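PDB 2R2Z: hemolysin from Enterococcus faecalis, which is a membrane protein of the UPF0053 family that may bind flavin adenine dinucleotide, represented by its transporter-associated domain. Local coordinates for residues Y18-Q21 against G22-I26. Numbering follows the deposited sequence. Where two conformers were deposited one is given.
Sequences YLVQ and GRMLI
Met-24 N donates to Gln-21 O across a type I beta turn, Gln-21 to Met-24, that ends strand 17-21 and leads the chain of this transporter-associated domain into helix 26-33. The bond is 3.0 Å long between Met-24 N and Gln-21 O and fairly straight, 162° at the hydrogen, although the donor stands above the carbonyl plane, 51° out of it. Arg-23 N is almost as near to Gln-21 O, at 3.1 Å, but its angle is too poor for a hydrogen bond. Gly-22 and Arg-23 fill the two central corners of the turn; Gly-22 also makes a backbone hydrogen bond with Ala-46, tying the turn to helix 45-53.

Polar side chains take the more open side. Gln-21 and Arg-23 meet through their aliphatic roots, CB of Gln-21 lying 4.1 Å from CG of Arg-23.

Apolar packing joins the buried Val-20, one residue before the strand ends, to selenomethionine Met-24. With CG anti to the backbone N (chi1 -172°) and the chain extended beyond it, Met-24 brings SE alongside CG1 of Val-20, its CE methyl leading away, and crosses the Val-20 side chain at about a right angle. Tyr-10 of the neighbouring strand touches both residues, Phe-29 of helix 26-33 packs on Val-20, and Val-32 on Met-24, so the pair belongs to the core between sheet and helix. The CG1 branch of Val-20 touches Met-24 twice, 3.9 Å from CB and 3.6 Å from SE.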
loop_
_atom_site.group_PDB
_atom_site.type_symbol
_atom_site.label_atom_id
_atom_site.label_comp_id
_atom_site.label_asym_id
_atom_site.label_seq_id
_atom_site.Cartn_x
_atom_site.Cartn_y
_atom_site.Cartn_z
ATOM N N TYR A 18 8.044 4.325 3.741
ATOM C CA TYR A 18 6.923 4.742 4.589
ATOM C C TYR A 18 6.073 3.531 4.930
ATOM O O TYR A 18 6.075 2.529 4.191
ATOM C CB TYR A 18 6.038 5.776 3.849
ATOM C CG TYR A 18 6.779 7.024 3.424
ATOM C CD1 TYR A 18 6.677 8.202 4.163
ATOM C CD2 TYR A 18 7.631 7.006 2.324
ATOM C CE1 TYR A 18 7.384 9.348 3.777
ATOM C CE2 TYR A 18 8.356 8.122 1.955
ATOM C CZ TYR A 18 8.233 9.282 2.692
ATOM O OH TYR A 18 8.955 10.383 2.280
ATOM N N LEU A 19 5.345 3.624 6.039
ATOM C CA LEU A 19 4.278 2.685 6.376
ATOM C C LEU A 19 2.960 3.416 6.209
ATOM O O LEU A 19 2.796 4.537 6.682
ATOM C CB LEU A 19 4.427 2.174 7.819
ATOM C CG LEU A 19 5.724 1.412 8.094
ATOM C CD1 LEU A 19 5.853 1.089 9.586
ATOM C CD2 LEU A 19 5.814 0.124 7.277
ATOM N N VAL A 20 2.031 2.776 5.518
ATOM C CA VAL A 20 0.748 3.385 5.171
ATOM C C VAL A 20 -0.373 2.500 5.695
ATOM O O VAL A 20 -0.376 1.289 5.449
ATOM C CB VAL A 20 0.641 3.556 3.642
ATOM C CG1 VAL A 20 -0.803 3.919 3.201
ATOM C CG2 VAL A 20 1.649 4.605 3.186
ATOM N N GLN A 21 -1.307 3.083 6.439
ATOM C CA GLN A 21 -2.459 2.335 6.904
ATOM C C GLN A 21 -3.337 1.932 5.721
ATOM O O GLN A 21 -3.576 2.721 4.802
ATOM C CB GLN A 21 -3.246 3.173 7.926
ATOM C CG GLN A 21 -2.386 3.595 9.140
ATOM C CD GLN A 21 -1.949 2.407 9.975
ATOM O OE1 GLN A 21 -2.772 1.575 10.338
ATOM N NE2 GLN A 21 -0.656 2.320 10.283
ATOM N N GLY A 22 -3.830 0.698 5.757
ATOM C CA GLY A 22 -4.715 0.176 4.713
ATOM C C GLY A 22 -5.929 1.057 4.450
ATOM O O GLY A 22 -6.426 1.128 3.317
ATOM N N ARG A 23 -6.429 1.716 5.499
ATOM C CA ARG A 23 -7.606 2.565 5.345
ATOM C C ARG A 23 -7.364 3.873 4.597
ATOM O O ARG A 23 -8.325 4.560 4.252
ATOM C CB ARG A 23 -8.217 2.897 6.708
ATOM C CG ARG A 23 -7.284 3.688 7.619
ATOM C CD ARG A 23 -8.011 4.272 8.842
ATOM N NE ARG A 23 -8.776 3.275 9.591
ATOM C CZ ARG A 23 -8.281 2.471 10.521
ATOM N NH1 ARG A 23 -6.990 2.508 10.825
ATOM N NH2 ARG A 23 -9.090 1.615 11.139
HETATM N N MSE A 24 -6.101 4.238 4.361
HETATM C CA MSE A 24 -5.811 5.466 3.637
HETATM C C MSE A 24 -6.441 5.387 2.256
HETATM O O MSE A 24 -6.305 4.382 1.557
HETATM C CB MSE A 24 -4.311 5.681 3.531
HETATM C CG MSE A 24 -3.957 7.039 2.963
HETATM SE SE MSE A 24 -2.020 7.346 2.937
HETATM C CE MSE A 24 -2.032 9.302 2.804
ATOM N N LEU A 25 -7.128 6.446 1.856
ATOM C CA LEU A 25 -7.707 6.468 0.527
ATOM C C LEU A 25 -6.633 6.565 -0.546
ATOM O O LEU A 25 -5.632 7.255 -0.363
ATOM C CB LEU A 25 -8.654 7.666 0.397
ATOM C CG LEU A 25 -9.861 7.619 1.332
ATOM C CD1 LEU A 25 -10.624 8.915 1.185
ATOM C CD2 LEU A 25 -10.773 6.450 1.019
ATOM N N ILE A 26 -6.846 5.894 -1.678
ATOM C CA ILE A 26 -5.945 6.030 -2.822
ATOM C C ILE A 26 -5.773 7.511 -3.176
ATOM O O ILE A 26 -4.658 7.976 -3.426
ATOM C CB ILE A 26 -6.472 5.244 -4.049
ATOM C CG1 ILE A 26 -6.551 3.749 -3.748
ATOM C CG2 ILE A 26 -5.593 5.505 -5.273
ATOM C CD1 ILE A 26 -7.385 2.974 -4.762
#